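Local structure of DyP (Bjerkandera adusta, 3VXJ) at residues Asn10-Ile15 against Pro431-Leu436; Leu6-Ile11 against Thr50-Leu55; Ser210-Gly215 against Tyr427-Ser432; Ser216-Arg221 against Leu355-Gln360. The protein is a dye-decolorizing peroxidase that holds heme b and probably uses hydrogen peroxide to oxidise dyes and phenols, here bound to 2,6-dimethoxyphenol. All coordinates share one frame; numbering follows the deposited sequence.

Contact 1 of 4, residues Asn10-Ile15 against Pro431-Leu436; sequences NIQGDI and PSISAL
The carboxamide of Asn10 meets the first turn of helix 433-440 tip-on and engages Ser434 with both of its polar atoms. OD1 of Asn10 accepts from Ser434 N at 2.8 Å, the donor tilted modestly from the carbonyl plane, while ND2 of Asn10 reaches Ser434 OG at 2.9 Å and finds it close to the amide plane. CG of Asn10 lies anti to its backbone N (chi1 -157°), which aims the amide at the helix, and the two bonds together fix its flip. The backbone of the same residue adds a third bond, Ile433 N to Asn10 O at 2.9 Å. Ser432 is the N-cap of this helix and takes the N-H of Ala435 on OG; the two N-H groups before Ala435 are taken by Asn10, more than 400 residues earlier in the chain. Gln12 extends beyond CG and crosses Ile433 at a slant, its CG 4.1 Å from Ile433 CG1. Its NE2 then donates almost straight (173°) to a lone pair of Pro431 O, 2.9 Å away and in the amide plane. One water links Gln12 N to that same carbonyl, and Leu69 N holds OE1 of Gln12.

Contact 2 of 4, residues Leu6-Ile11 against Thr50-Leu55; sequences LPLNNI and TSAAIL
Leu8 and Asn9 have helix-like backbone torsions, and the turn they make after Pro7, the centre of an inverse gamma turn, brings the carbonyl of Leu8 to the start of helix 52-55. In Asn9, CG is anti to the carbonyl carbon (chi1 -68°), which lays the flat amide beside the methyl of Ala53, with Asn9 OD1 3.4 Å from Ala53 CB. In Ser51 the hydroxyl sits between backbone N and carbonyl carbon (chi1 71°) and bends back to its own helix, where Ser51 OG accepts from Ile54 N at 3.2 Å. Ser51 is thus the N-cap, and its CB packs on Leu8 O at 3.4 Å. The two N-H groups that follow the cap are taken by the N-terminal loop. Ala52 N donates to Ile11 O at 2.9 Å, nearly along the C=O axis, whereas Ala53 N approaches Leu8 O at 3.1 Å from well above the carbonyl plane. A C-H...O contact from Ser51 CA, 3.2 Å from Ile11 O, gives that carbonyl a second neighbour. An alanine in place of Ser51 would probably leave the N-H of Ile54 with just a weak bond to the backbone O of that residue, and so loosen the first turn. Apolar contact is modest: CB of Leu8 lies 4.0 Å from CB of Ala53 and a little farther from that of Ala52. Both Leu8 and Ala52 also touch Leu16 of helix 13-16.

Contact 3 of 4, residues Ser210-Gly215 against Tyr427-Ser432; sequences SWALDG and YFFLPS
Phe429 points its ring into the turn formed by Ala212 to Gly215. From CB, the chain leaves with CG anti to the backbone N (chi1 180°), and this sends the ring toward segment 210-215. On one flank Phe429 CE1 lies against the backbone of Gly215, 4.0 Å from Gly215 CA; on the other Phe429 CE2 touches Trp211 CZ3 at 3.9 Å, the two side chains set at a slant. The tip meets the turn itself: Phe429 CZ is 3.8 Å from Ala212 CB, and Ala212 O lies at the ring edge, near its plane, 3.7 Å from CZ. Gly215 CA also comes within 2.9 Å of Leu430 O. Gly215 has no CB, and where one would stand the Phe429 ring and Leu430 O already lie, so this bare position lets the segments come so near. The turn is of type II, with Asp214 at its third position in a left-handed backbone conformation (phi 70°).

No direct hydrogen bond crosses the contact; water does the polar work. One molecule donates to Trp211 O and Leu213 O and accepts from Ser432 N, 2.8 Å from that nitrogen. A second links Leu213 O with Ser432 OG, and the water that joins Gln12 N to Pro431 O also donates to Asp214 O. Strand 420-430 ends here, hydrogen-bonded through Leu430 to Ser216 of strand 216-225 and through Phe429 to Phe71 of strand 65-71 in the other sheet, while Trp211 lies on Thr439 and Ile440 of helix 433-440.

Contact 4 of 4, residues Ser216-Arg221 against Leu355-Gln360; sequences SFMAFR and LFVEYQ. With HEM (protoporphyrin IX containing Fe), chain B.
Met218 and Tyr359 lie side by side on one face of this antiparallel strand pair, CB of Met218 3.7 Å from CE1 of Tyr359. Met218 CG is anti to its backbone N (chi1 -177°), which carries the chain over Val357, whose CG1 is 3.8 Å from Met218 CG. Phe220 extends this apolar face, its ring edge meeting Val357 CG2. Backbone bonds pair Phe217 with Gln360, Ala219 with Glu358 and Arg221 with Phe356 in the antiparallel sheet of the C-terminal, heme-binding half, a ferredoxin-like fold as in the DyP family. Gln360 NE2 gives Phe217 O a weak extra bond, while Gln360 OE1 accepts from Phe367 N.

On the other face the CE1-CZ end of the Phe356 ring meets a heme pyrrole, Phe356 CE1 3.4 Å from C1C, with the heme methyl CMC over one ring face. An alanine at Phe356 would probably open a gap beside that pyrrole and cost Arg221, which salt-bridges Asp103, one of its packing partners. Glu358 OE1 is 3.5 Å from the heme vinyl carbon CAC, near Arg329. The sheet thus sets an aromatic edge beside the iron-bound water, on the side away from axial His308, and a carboxylate at the heme rim.

How the contacts relate
Contacts 1, 2 and 3 lie together on one side of the chain's centre, some 19 to 21 Å from it; the centre of contact 1 is about 7 Å from those of contacts 2 and 3. Contacts 1 and 2 share Asn10 and Ile11, so a single N-terminal loop accepts the first N-H groups of two helices, 433-440 and 52-55. Contacts 1 and 3 share Pro431 and Ser432, where strand 420-430 passes into helix 433-440. Contact 4, its centre about 13 Å from that of contact 3, belongs to the same sheet through Phe428 O and Met218 N, 2.8 Å apart. Asp14 OD2 meets Tyr359 OH at 2.7 Å, tying contact 1 to contact 4. Contact 4 alone reaches the heme; its Glu358 side chain is about 12 Å from a bound 2,6-dimethoxyphenol.

Contact 1 of 4, residues Asn10-Ile15 against Pro431-Leu436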
# COMPACT_ATOMS: atom_id res chain seq x y z
N ASN A 10 14.06 -10.43 -14.76
CA ASN A 10 15.03 -10.04 -13.74
C ASN A 10 14.47 -9.13 -12.66
O ASN A 10 15.19 -8.75 -11.73
CB ASN A 10 16.25 -9.37 -14.39
CG ASN A 10 17.48 -9.46 -13.52
OD1 ASN A 10 17.72 -10.49 -12.89
ND2 ASN A 10 18.26 -8.37 -13.45
N ILE A 11 13.20 -8.78 -12.77
CA ILE A 11 12.55 -7.87 -11.82
C ILE A 11 11.63 -8.68 -10.92
O ILE A 11 10.80 -9.46 -11.40
CB ILE A 11 11.75 -6.77 -12.57
CG1 ILE A 11 12.72 -5.88 -13.35
CG2 ILE A 11 10.92 -5.94 -11.57
CD1 ILE A 11 12.09 -5.06 -14.47
N GLN A 12 11.78 -8.53 -9.61
CA GLN A 12 10.90 -9.22 -8.68
C GLN A 12 9.44 -8.84 -8.93
O GLN A 12 9.09 -7.65 -9.00
CB GLN A 12 11.34 -8.98 -7.24
CG GLN A 12 12.71 -9.59 -6.90
CD GLN A 12 12.92 -9.76 -5.42
OE1 GLN A 12 12.17 -10.48 -4.77
NE2 GLN A 12 13.92 -9.09 -4.86
N GLY A 13 8.59 -9.85 -9.10
CA GLY A 13 7.28 -9.65 -9.70
C GLY A 13 6.31 -8.78 -8.91
O GLY A 13 5.46 -8.11 -9.51
N ASP A 14 6.40 -8.80 -7.58
CA ASP A 14 5.46 -8.00 -6.79
C ASP A 14 5.60 -6.49 -7.02
O ASP A 14 4.64 -5.75 -6.85
CB ASP A 14 5.56 -8.32 -5.30
CG ASP A 14 4.33 -7.90 -4.52
OD1 ASP A 14 3.20 -8.19 -4.99
OD2 ASP A 14 4.48 -7.25 -3.46
N ILE A 15 6.80 -6.07 -7.44
CA ILE A 15 7.07 -4.65 -7.67
C ILE A 15 6.26 -4.09 -8.84
O ILE A 15 5.65 -3.03 -8.73
CB ILE A 15 8.56 -4.41 -7.96
CG1 ILE A 15 9.43 -4.87 -6.79
CG2 ILE A 15 8.81 -2.94 -8.25
CD1 ILE A 15 10.91 -4.98 -7.15
N PRO A 431 16.19 -6.15 -4.38
CA PRO A 431 17.10 -6.08 -5.52
C PRO A 431 16.53 -6.80 -6.75
O PRO A 431 15.53 -7.53 -6.67
CB PRO A 431 18.34 -6.83 -5.01
CG PRO A 431 18.22 -6.83 -3.50
CD PRO A 431 16.75 -6.93 -3.27
N SER A 432 17.17 -6.59 -7.90
CA SER A 432 16.90 -7.44 -9.05
C SER A 432 17.26 -8.89 -8.73
O SER A 432 18.00 -9.19 -7.77
CB SER A 432 17.70 -6.97 -10.27
OG SER A 432 19.08 -7.26 -10.10
N ILE A 433 16.75 -9.80 -9.54
CA ILE A 433 16.98 -11.21 -9.31
C ILE A 433 18.47 -11.54 -9.47
O ILE A 433 19.04 -12.26 -8.65
CB ILE A 433 16.04 -12.08 -10.18
CG1 ILE A 433 14.57 -11.83 -9.75
CG2 ILE A 433 16.39 -13.57 -10.08
CD1 ILE A 433 13.54 -12.55 -10.59
N SER A 434 19.10 -10.99 -10.51
CA SER A 434 20.53 -11.19 -10.72
C SER A 434 21.34 -10.59 -9.56
O SER A 434 22.30 -11.20 -9.10
CB SER A 434 20.98 -10.64 -12.08
OG SER A 434 20.75 -9.24 -12.18
N ALA A 435 20.93 -9.42 -9.06
CA ALA A 435 21.66 -8.80 -7.95
C ALA A 435 21.61 -9.64 -6.68
O ALA A 435 22.56 -9.63 -5.89
CB ALA A 435 21.18 -7.39 -7.70
N LEU A 436 20.51 -10.37 -6.48
CA LEU A 436 20.41 -11.25 -5.32
C LEU A 436 21.58 -12.23 -5.23
O LEU A 436 22.14 -12.43 -4.16
CB LEU A 436 19.09 -12.02 -5.34
CG LEU A 436 17.84 -11.23 -4.94
CD1 LEU A 436 16.62 -12.10 -5.15
CD2 LEU A 436 17.90 -10.74 -3.50
O HOH W 1 13.57 -6.46 -8.64

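Contact 2 of 4, residues Leu6-Ile11 against Thr50-Leu55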
# COMPACT_ATOMS: atom_id res chain seq x y z
N LEU A 6 12.50 -3.19 -20.37
CA LEU A 6 12.72 -3.74 -19.04
C LEU A 6 12.91 -5.25 -19.11
O LEU A 6 12.18 -5.94 -19.82
CB LEU A 6 11.55 -3.39 -18.12
CG LEU A 6 11.31 -1.89 -17.89
CD1 LEU A 6 10.02 -1.66 -17.14
CD2 LEU A 6 12.49 -1.25 -17.15
N PRO A 7 13.92 -5.77 -18.38
CA PRO A 7 14.15 -7.20 -18.32
C PRO A 7 13.19 -7.85 -17.31
O PRO A 7 13.51 -7.99 -16.13
CB PRO A 7 15.61 -7.30 -17.87
CG PRO A 7 15.82 -6.08 -17.06
CD PRO A 7 14.97 -5.01 -17.68
N LEU A 8 12.01 -8.23 -17.79
CA LEU A 8 10.95 -8.72 -16.92
C LEU A 8 11.33 -9.98 -16.16
O LEU A 8 10.82 -10.21 -15.06
CB LEU A 8 9.67 -8.97 -17.72
CG LEU A 8 9.08 -7.81 -18.53
CD1 LEU A 8 7.83 -8.27 -19.26
CD2 LEU A 8 8.78 -6.61 -17.66
N ASN A 9 12.21 -10.79 -16.73
CA ASN A 9 12.71 -11.99 -16.05
C ASN A 9 13.66 -11.69 -14.89
O ASN A 9 14.02 -12.60 -14.14
CB ASN A 9 13.39 -12.94 -17.04
CG ASN A 9 12.41 -13.58 -18.01
OD1 ASN A 9 11.87 -14.65 -17.75
ND2 ASN A 9 12.18 -12.91 -19.14
N ASN A 10 14.06 -10.43 -14.76
CA ASN A 10 15.03 -10.04 -13.74
C ASN A 10 14.47 -9.13 -12.66
O ASN A 10 15.19 -8.75 -11.73
CB ASN A 10 16.25 -9.37 -14.39
CG ASN A 10 17.48 -9.46 -13.52
OD1 ASN A 10 17.72 -10.49 -12.89
ND2 ASN A 10 18.26 -8.37 -13.45
N ILE A 11 13.20 -8.78 -12.77
CA ILE A 11 12.55 -7.87 -11.82
C ILE A 11 11.63 -8.68 -10.92
O ILE A 11 10.80 -9.46 -11.40
CB ILE A 11 11.75 -6.77 -12.57
CG1 ILE A 11 12.72 -5.88 -13.35
CG2 ILE A 11 10.92 -5.94 -11.57
CD1 ILE A 11 12.09 -5.06 -14.47
N THR A 50 10.21 -15.18 -7.78
CA THR A 50 9.29 -15.03 -8.90
C THR A 50 9.42 -13.68 -9.59
O THR A 50 9.24 -12.63 -8.97
CB THR A 50 7.85 -15.23 -8.40
OG1 THR A 50 7.80 -16.39 -7.56
CG2 THR A 50 6.91 -15.40 -9.57
N SER A 51 9.72 -13.72 -10.89
CA SER A 51 9.87 -12.53 -11.71
C SER A 51 8.54 -11.97 -12.22
O SER A 51 7.52 -12.66 -12.22
CB SER A 51 10.76 -12.83 -12.91
OG SER A 51 10.09 -13.67 -13.83
N ALA A 52 8.58 -10.72 -12.68
CA ALA A 52 7.46 -10.11 -13.38
C ALA A 52 7.04 -10.95 -14.59
O ALA A 52 5.84 -11.10 -14.86
CB ALA A 52 7.83 -8.69 -13.80
N ALA A 53 8.01 -11.52 -15.30
CA ALA A 53 7.73 -12.41 -16.44
C ALA A 53 6.85 -13.61 -16.06
O ALA A 53 5.93 -13.96 -16.80
CB ALA A 53 9.03 -12.89 -17.09
N ILE A 54 7.14 -14.24 -14.91
CA ILE A 54 6.34 -15.38 -14.45
C ILE A 54 4.91 -14.95 -14.11
O ILE A 54 3.95 -15.65 -14.43
CB ILE A 54 7.01 -16.14 -13.27
CG1 ILE A 54 8.32 -16.81 -13.72
CG2 ILE A 54 6.05 -17.17 -12.65
CD1 ILE A 54 8.18 -17.93 -14.74
N LEU A 55 4.78 -13.78 -13.47
CA LEU A 55 3.47 -13.26 -13.09
C LEU A 55 2.55 -12.91 -14.26
O LEU A 55 1.34 -12.86 -14.10
CB LEU A 55 3.60 -12.04 -12.16
CG LEU A 55 4.21 -12.28 -10.78
CD1 LEU A 55 3.92 -11.10 -9.85
CD2 LEU A 55 3.71 -13.56 -10.17

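Contact 3 of 4, residues Ser210-Gly215 against Tyr427-Ser432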
# COMPACT_ATOMS: atom_id res chain seq x y z
N SER A 210 25.43 0.58 -9.31
CA SER A 210 25.01 -0.12 -10.52
C SER A 210 24.24 -1.40 -10.19
O SER A 210 23.28 -1.74 -10.90
CB SER A 210 26.21 -0.41 -11.43
OG SER A 210 27.05 -1.41 -10.87
N TRP A 211 24.62 -2.10 -9.12
CA TRP A 211 23.94 -3.35 -8.77
C TRP A 211 22.49 -3.16 -8.32
O TRP A 211 21.72 -4.12 -8.28
CB TRP A 211 24.74 -4.16 -7.74
CG TRP A 211 25.00 -3.50 -6.42
CD1 TRP A 211 26.17 -2.91 -6.01
CD2 TRP A 211 24.11 -3.42 -5.29
NE1 TRP A 211 26.05 -2.46 -4.72
CE2 TRP A 211 24.80 -2.76 -4.25
CE3 TRP A 211 22.79 -3.85 -5.07
CZ2 TRP A 211 24.21 -2.50 -3.01
CZ3 TRP A 211 22.21 -3.60 -3.83
CH2 TRP A 211 22.93 -2.92 -2.81
N ALA A 212 22.13 -1.92 -7.99
CA ALA A 212 20.76 -1.60 -7.57
C ALA A 212 19.78 -1.42 -8.73
O ALA A 212 18.58 -1.23 -8.50
CB ALA A 212 20.76 -0.36 -6.67
N LEU A 213 20.27 -1.50 -9.97
CA LEU A 213 19.39 -1.40 -11.13
C LEU A 213 18.24 -2.41 -11.03
O LEU A 213 18.46 -3.60 -10.74
CB LEU A 213 20.17 -1.62 -12.43
CG LEU A 213 19.39 -1.51 -13.74
CD1 LEU A 213 18.89 -0.09 -13.98
CD2 LEU A 213 20.25 -1.97 -14.90
N ASP A 214 17.03 -1.93 -11.28
CA ASP A 214 15.82 -2.75 -11.38
C ASP A 214 15.36 -3.34 -10.05
O ASP A 214 14.58 -4.30 -10.01
CB ASP A 214 15.95 -3.83 -12.46
CG ASP A 214 15.89 -3.26 -13.86
OD1 ASP A 214 15.21 -2.23 -14.05
OD2 ASP A 214 16.51 -3.86 -14.76
N GLY A 215 15.85 -2.74 -8.96
CA GLY A 215 15.30 -2.97 -7.64
C GLY A 215 14.23 -1.94 -7.34
O GLY A 215 13.89 -1.10 -8.18
N TYR A 427 11.33 -0.17 6.10
CA TYR A 427 11.74 0.17 4.75
C TYR A 427 12.71 -0.90 4.26
O TYR A 427 13.74 -1.15 4.90
CB TYR A 427 12.43 1.55 4.75
CG TYR A 427 11.57 2.73 5.16
CD1 TYR A 427 10.25 2.87 4.69
CD2 TYR A 427 12.08 3.72 5.99
CE1 TYR A 427 9.47 3.97 5.05
CE2 TYR A 427 11.31 4.83 6.35
CZ TYR A 427 10.01 4.94 5.87
OH TYR A 427 9.24 6.01 6.23
N PHE A 428 12.36 -1.52 3.13
CA PHE A 428 13.14 -2.61 2.54
C PHE A 428 13.61 -2.23 1.14
O PHE A 428 12.97 -1.44 0.45
CB PHE A 428 12.33 -3.91 2.43
CG PHE A 428 11.88 -4.45 3.75
CD1 PHE A 428 12.77 -5.13 4.57
CD2 PHE A 428 10.57 -4.28 4.17
CE1 PHE A 428 12.36 -5.63 5.81
CE2 PHE A 428 10.15 -4.79 5.40
CZ PHE A 428 11.04 -5.47 6.21
N PHE A 429 14.71 -2.82 0.71
CA PHE A 429 15.10 -2.76 -0.69
C PHE A 429 15.00 -4.15 -1.30
O PHE A 429 15.57 -5.12 -0.77
CB PHE A 429 16.53 -2.22 -0.84
CG PHE A 429 16.99 -2.14 -2.26
CD1 PHE A 429 16.45 -1.20 -3.12
CD2 PHE A 429 17.91 -3.06 -2.76
CE1 PHE A 429 16.85 -1.12 -4.46
CE2 PHE A 429 18.33 -2.99 -4.10
CZ PHE A 429 17.78 -2.04 -4.95
N LEU A 430 14.27 -4.24 -2.42
CA LEU A 430 14.17 -5.48 -3.18
C LEU A 430 15.08 -5.39 -4.39
O LEU A 430 14.78 -4.66 -5.33
CB LEU A 430 12.73 -5.73 -3.64
CG LEU A 430 11.75 -6.30 -2.62
CD1 LEU A 430 11.40 -5.30 -1.53
CD2 LEU A 430 10.50 -6.77 -3.33
N PRO A 431 16.19 -6.15 -4.38
CA PRO A 431 17.10 -6.08 -5.52
C PRO A 431 16.53 -6.80 -6.75
O PRO A 431 15.53 -7.53 -6.67
CB PRO A 431 18.34 -6.83 -5.01
CG PRO A 431 18.22 -6.83 -3.50
CD PRO A 431 16.75 -6.93 -3.27
N SER A 432 17.17 -6.59 -7.90
CA SER A 432 16.90 -7.44 -9.05
C SER A 432 17.26 -8.89 -8.73
O SER A 432 18.00 -9.19 -7.77
CB SER A 432 17.70 -6.97 -10.27
OG SER A 432 19.08 -7.26 -10.10
O HOH W 2 19.01 -4.42 -7.96
O HOH W 3 19.97 -5.43 -11.97
O HOH W 1 13.57 -6.46 -8.64

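Contact 4 of 4, residues Ser216-Arg221 against Leu355-Gln360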
# COMPACT_ATOMS: atom_id res chain seq x y z
N SER A 216 13.68 -2.00 -6.13
CA SER A 216 12.73 -0.97 -5.67
C SER A 216 12.71 -0.95 -4.15
O SER A 216 13.05 -1.94 -3.50
CB SER A 216 11.32 -1.27 -6.22
OG SER A 216 10.42 -0.20 -5.92
N PHE A 217 12.31 0.19 -3.59
CA PHE A 217 12.11 0.28 -2.14
C PHE A 217 10.67 0.00 -1.78
O PHE A 217 9.75 0.59 -2.37
CB PHE A 217 12.50 1.65 -1.59
CG PHE A 217 13.98 1.92 -1.63
CD1 PHE A 217 14.83 1.42 -0.64
CD2 PHE A 217 14.52 2.65 -2.68
CE1 PHE A 217 16.21 1.67 -0.70
CE2 PHE A 217 15.89 2.91 -2.74
CZ PHE A 217 16.73 2.41 -1.75
N MET A 218 10.48 -0.88 -0.81
CA MET A 218 9.19 -1.13 -0.20
C MET A 218 9.03 -0.38 1.12
O MET A 218 9.91 -0.44 1.99
CB MET A 218 9.01 -2.63 0.06
CG MET A 218 7.62 -2.96 0.63
SD MET A 218 7.52 -4.44 1.63
CE MET A 218 7.65 -5.70 0.37
N ALA A 219 7.91 0.32 1.25
CA ALA A 219 7.42 0.78 2.54
C ALA A 219 6.38 -0.25 2.98
O ALA A 219 5.32 -0.39 2.35
CB ALA A 219 6.81 2.16 2.43
N PHE A 220 6.71 -0.99 4.02
CA PHE A 220 5.79 -1.92 4.65
C PHE A 220 5.17 -1.26 5.88
O PHE A 220 5.88 -0.64 6.69
CB PHE A 220 6.50 -3.21 5.07
CG PHE A 220 5.59 -4.18 5.74
CD1 PHE A 220 4.75 -4.99 4.99
CD2 PHE A 220 5.52 -4.27 7.13
CE1 PHE A 220 3.86 -5.86 5.60
CE2 PHE A 220 4.64 -5.14 7.74
CZ PHE A 220 3.81 -5.94 6.98
N ARG A 221 3.86 -1.38 6.02
CA ARG A 221 3.15 -0.90 7.22
C ARG A 221 2.17 -1.95 7.70
O ARG A 221 1.35 -2.45 6.92
CB ARG A 221 2.39 0.39 6.94
CG ARG A 221 3.24 1.53 6.37
CD ARG A 221 3.97 2.30 7.45
NE ARG A 221 3.12 3.34 8.03
CZ ARG A 221 3.29 3.89 9.24
NH1 ARG A 221 4.25 3.48 10.06
NH2 ARG A 221 2.46 4.84 9.64
N LEU A 355 -2.05 -5.34 5.69
CA LEU A 355 -0.60 -5.45 5.50
C LEU A 355 -0.29 -4.65 4.24
O LEU A 355 -0.48 -5.12 3.12
CB LEU A 355 -0.17 -6.92 5.39
CG LEU A 355 -0.63 -7.78 6.56
CD1 LEU A 355 -0.19 -9.23 6.42
CD2 LEU A 355 -0.16 -7.22 7.90
N PHE A 356 0.16 -3.42 4.47
CA PHE A 356 0.29 -2.42 3.42
C PHE A 356 1.70 -2.46 2.83
O PHE A 356 2.70 -2.52 3.56
CB PHE A 356 -0.03 -1.05 4.02
CG PHE A 356 0.21 0.11 3.09
CD1 PHE A 356 -0.80 0.60 2.28
CD2 PHE A 356 1.46 0.74 3.08
CE1 PHE A 356 -0.57 1.67 1.42
CE2 PHE A 356 1.69 1.83 2.25
CZ PHE A 356 0.68 2.29 1.42
N VAL A 357 1.75 -2.43 1.50
CA VAL A 357 3.00 -2.56 0.74
C VAL A 357 2.98 -1.53 -0.37
O VAL A 357 2.06 -1.54 -1.20
CB VAL A 357 3.09 -3.96 0.11
CG1 VAL A 357 4.29 -4.06 -0.80
CG2 VAL A 357 3.15 -5.04 1.20
N GLU A 358 3.98 -0.65 -0.39
CA GLU A 358 4.07 0.36 -1.44
C GLU A 358 5.50 0.44 -1.95
O GLU A 358 6.43 0.54 -1.14
CB GLU A 358 3.62 1.72 -0.92
CG GLU A 358 3.43 2.78 -1.99
CD GLU A 358 2.66 4.01 -1.52
OE1 GLU A 358 2.69 4.31 -0.32
OE2 GLU A 358 2.01 4.66 -2.37
N TYR A 359 5.64 0.39 -3.27
CA TYR A 359 6.95 0.39 -3.94
C TYR A 359 7.18 1.68 -4.71
O TYR A 359 6.30 2.18 -5.42
CB TYR A 359 7.05 -0.75 -4.95
CG TYR A 359 6.96 -2.14 -4.37
CD1 TYR A 359 8.03 -2.70 -3.68
CD2 TYR A 359 5.79 -2.90 -4.53
CE1 TYR A 359 7.95 -3.99 -3.17
CE2 TYR A 359 5.71 -4.21 -4.02
CZ TYR A 359 6.79 -4.73 -3.33
OH TYR A 359 6.73 -6.01 -2.82
N GLN A 360 8.42 2.17 -4.61
CA GLN A 360 8.85 3.39 -5.32
C GLN A 360 10.37 3.40 -5.32
O GLN A 360 11.00 2.76 -4.47
CB GLN A 360 8.32 4.65 -4.62
CG GLN A 360 8.71 4.75 -3.14
CD GLN A 360 7.72 4.04 -2.22
OE1 GLN A 360 6.56 4.43 -2.13
NE2 GLN A 360 8.18 2.99 -1.53
CHA HEM B . -6.11 3.99 -2.86
CHB HEM B . -7.58 1.91 1.25
CHC HEM B . -3.49 3.24 3.45
CHD HEM B . -1.98 5.31 -0.65
C1A HEM B . -6.88 3.34 -1.93
C2A HEM B . -8.22 2.84 -2.15
C3A HEM B . -8.63 2.27 -1.01
C4A HEM B . -7.55 2.37 -0.05
CMA HEM B . -9.98 1.59 -0.73
CAA HEM B . -9.02 3.02 -3.46
CBA HEM B . -8.81 1.93 -4.51
CGA HEM B . -7.47 1.98 -5.20
O1A HEM B . -7.21 2.89 -6.01
O2A HEM B . -6.65 1.05 -4.95
C1B HEM B . -6.60 2.07 2.20
C2B HEM B . -6.65 1.58 3.56
C3B HEM B . -5.51 1.95 4.18
C4B HEM B . -4.71 2.67 3.21
CMB HEM B . -7.85 0.80 4.16
CAB HEM B . -5.06 1.66 5.63
CBB HEM B . -5.54 0.63 6.33
C1C HEM B . -2.75 3.96 2.54
C2C HEM B . -1.49 4.62 2.81
C3C HEM B . -1.07 5.21 1.68
C4C HEM B . -2.06 4.92 0.66
CMC HEM B . -0.78 4.61 4.18
CAC HEM B . 0.21 6.03 1.42
CBC HEM B . 0.71 6.87 2.34
C1D HEM B . -2.92 5.08 -1.62
C2D HEM B . -2.73 5.41 -3.01
C3D HEM B . -4.00 5.02 -3.69
C4D HEM B . -4.85 4.47 -2.65
CMD HEM B . -1.52 6.05 -3.71
CAD HEM B . -4.29 5.21 -5.18
CBD HEM B . -4.73 6.66 -5.38
CGD HEM B . -4.99 6.96 -6.83
O1D HEM B . -6.10 7.50 -7.13
O2D HEM B . -4.12 6.68 -7.69
NA HEM B . -6.52 3.06 -0.64
NB HEM B . -5.41 2.76 2.02
NC HEM B . -3.08 4.20 1.23
ND HEM B . -4.17 4.49 -1.44
FE HEM B . -4.82 3.69 0.32
O HOH W 4 -4.05 1.96 -0.29